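Local coordinates for extracellular protein containing a SCP domain (Bacillus anthracis, PDB 4IFA) that is of unknown function but is a secreted SCP-domain protein of the CAP superfamily, put forward as a vaccine candidate with a suspected part in virulence, at residues 101-106 against 185-190. Residues are numbered along the deposited sequence; the frame is centred on the assembly and turned at random.
Sequences VVTAYV and DETLLR
T187 meets V102 and T103 with its two side-chain branches, one branch to each residue. The contact is small, with 103 Å² buried in all.

The contacts across the segments are van der Waals ones. In T187 chi1 is -57°, measured to OG1. This sets OG1 anti to the carbonyl carbon, on the V102 side, and turns CG2 to T103. There the methyl lies 4.0 Å from CB of T103 and 4.0 Å from OG1 of T103. The two side chains cross at about a right angle, and so do those of T187 and V102. On the other branch, methyl CG2 of V102 lies 3.7 Å from the hydroxyl oxygen OG1 of T187.

No hydrogen bond joins the two segments. OG1 of T187 comes within 3.5 Å of the V102 carbonyl O, but its hydrogen bond is with OD1 of D184, just before the helix. D184 also has a backbone hydrogen bond with V102, so it links the strand to the helix start. OG1 of T103 is hydrogen-bonded to the carbonyl O of Y182. Both threonine hydroxyls are therefore satisfied while their side chains pack in a buried site.

V102 and T103 both face G95 in a classic beta bulge. The psi of V102, -15°, fits its first position. The bulge lets both successive CB atoms be directed toward the helix.

The contact lies within the CAP-associated N-terminal region. Strand 100-106 sits between strands 92-97 and 176-183 in an antiparallel sheet. Helix 185-191 follows strand 176-183 after the single residue D184. On the helix, L188 touches M183 of that strand, while D185 and L189 pack on strand 134-139 of a second sheet.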
loop_
_atom_site.group_PDB
_atom_site.type_symbol
_atom_site.label_atom_id
_atom_site.label_comp_id
_atom_site.label_asym_id
_atom_site.label_seq_id
_atom_site.Cartn_x
_atom_site.Cartn_y
_atom_site.Cartn_z
ATOM N N VAL A 101 3.460 17.914 5.008
ATOM C CA VAL A 101 3.649 16.598 4.397
ATOM C C VAL A 101 4.383 15.709 5.408
ATOM O O VAL A 101 5.509 16.024 5.795
ATOM C CB VAL A 101 4.386 16.662 3.063
ATOM C CG1 VAL A 101 4.571 15.257 2.523
ATOM C CG2 VAL A 101 3.628 17.515 2.039
ATOM N N VAL A 102 3.725 14.660 5.885
ATOM C CA VAL A 102 4.241 13.790 6.938
ATOM C C VAL A 102 4.617 12.375 6.489
ATOM O O VAL A 102 5.329 11.678 7.200
ATOM C CB VAL A 102 3.253 13.716 8.144
ATOM C CG1 VAL A 102 3.006 15.143 8.717
ATOM C CG2 VAL A 102 1.939 13.008 7.840
ATOM N N THR A 103 4.160 11.977 5.313
ATOM C CA THR A 103 4.415 10.636 4.784
ATOM C C THR A 103 4.191 10.619 3.304
ATOM O O THR A 103 3.583 11.534 2.756
ATOM C CB THR A 103 3.502 9.611 5.528
ATOM O OG1 THR A 103 3.854 8.243 5.207
ATOM C CG2 THR A 103 2.044 9.796 5.209
ATOM N N ALA A 104 4.701 9.581 2.627
ATOM C CA ALA A 104 4.399 9.366 1.206
ATOM C C ALA A 104 4.648 7.913 0.890
ATOM O O ALA A 104 5.501 7.294 1.512
ATOM C CB ALA A 104 5.249 10.262 0.270
ATOM N N TYR A 105 3.907 7.394 -0.076
ATOM C CA TYR A 105 4.147 6.066 -0.597
ATOM C C TYR A 105 4.340 6.172 -2.109
ATOM O O TYR A 105 3.474 6.661 -2.846
ATOM C CB TYR A 105 2.984 5.114 -0.293
ATOM C CG TYR A 105 3.230 3.734 -0.851
ATOM C CD1 TYR A 105 4.236 2.952 -0.342
ATOM C CD2 TYR A 105 2.476 3.218 -1.920
ATOM C CE1 TYR A 105 4.514 1.688 -0.837
ATOM C CE2 TYR A 105 2.783 1.929 -2.431
ATOM C CZ TYR A 105 3.784 1.201 -1.875
ATOM O OH TYR A 105 4.074 -0.103 -2.328
ATOM N N VAL A 106 5.493 5.667 -2.566
ATOM C CA VAL A 106 5.898 5.621 -3.966
ATOM C C VAL A 106 5.740 4.234 -4.535
ATOM O O VAL A 106 6.269 3.275 -3.966
ATOM C CB VAL A 106 7.396 6.044 -4.101
ATOM C CG1 VAL A 106 7.851 5.884 -5.559
ATOM C CG2 VAL A 106 7.588 7.476 -3.606
ATOM N N ASP A 185 8.813 10.667 12.218
ATOM C CA ASP A 185 8.781 9.876 13.456
ATOM C C ASP A 185 7.351 9.579 13.943
ATOM O O ASP A 185 7.017 8.441 14.302
ATOM C CB ASP A 185 9.481 10.621 14.597
ATOM C CG ASP A 185 11.005 10.755 14.427
ATOM O OD1 ASP A 185 11.620 10.196 13.499
ATOM O OD2 ASP A 185 11.603 11.437 15.288
ATOM N N GLU A 186 6.518 10.614 13.947
ATOM C CA GLU A 186 5.134 10.514 14.440
ATOM C C GLU A 186 4.347 9.486 13.620
ATOM O O GLU A 186 3.639 8.629 14.156
ATOM C CB GLU A 186 4.449 11.893 14.405
ATOM C CG GLU A 186 5.201 13.091 15.082
ATOM C CD GLU A 186 5.213 13.108 16.608
ATOM O OE1 GLU A 186 4.126 13.170 17.233
ATOM O OE2 GLU A 186 6.331 13.150 17.187
ATOM N N THR A 187 4.504 9.518 12.299
ATOM C CA THR A 187 3.811 8.564 11.470
ATOM C C THR A 187 4.279 7.124 11.710
ATOM O O THR A 187 3.473 6.202 11.706
ATOM C CB THR A 187 3.927 8.942 9.980
ATOM O OG1 THR A 187 3.402 10.272 9.803
ATOM C CG2 THR A 187 3.179 7.951 9.099
ATOM N N LEU A 188 5.596 6.915 11.865
ATOM C CA LEU A 188 6.127 5.567 12.118
ATOM C C LEU A 188 5.530 4.944 13.400
ATOM O O LEU A 188 5.160 3.765 13.450
ATOM C CB LEU A 188 7.659 5.640 12.241
ATOM C CG LEU A 188 8.397 4.349 12.647
ATOM C CD1 LEU A 188 8.246 3.262 11.624
ATOM C CD2 LEU A 188 9.886 4.644 12.921
ATOM N N LEU A 189 5.430 5.749 14.430
ATOM C CA LEU A 189 4.887 5.274 15.710
ATOM C C LEU A 189 3.388 4.912 15.631
ATOM O O LEU A 189 2.951 3.984 16.289
ATOM C CB LEU A 189 5.186 6.291 16.807
ATOM C CG LEU A 189 6.695 6.444 17.073
ATOM C CD1 LEU A 189 6.984 7.606 17.979
ATOM C CD2 LEU A 189 7.291 5.157 17.648
ATOM N N ARG A 190 2.618 5.650 14.839
ATOM C CA ARG A 190 1.177 5.387 14.616
ATOM C C ARG A 190 0.915 4.104 13.796
ATOM O O ARG A 190 0.076 3.271 14.173
ATOM C CB ARG A 190 0.591 6.574 13.838
ATOM C CG ARG A 190 0.747 7.901 14.577
ATOM C CD ARG A 190 -0.406 8.237 15.428
ATOM N NE ARG A 190 -1.308 9.186 14.776
ATOM C CZ ARG A 190 -1.221 10.517 14.897
ATOM N NH1 ARG A 190 -2.107 11.300 14.284
ATOM N NH2 ARG A 190 -0.262 11.082 15.631
#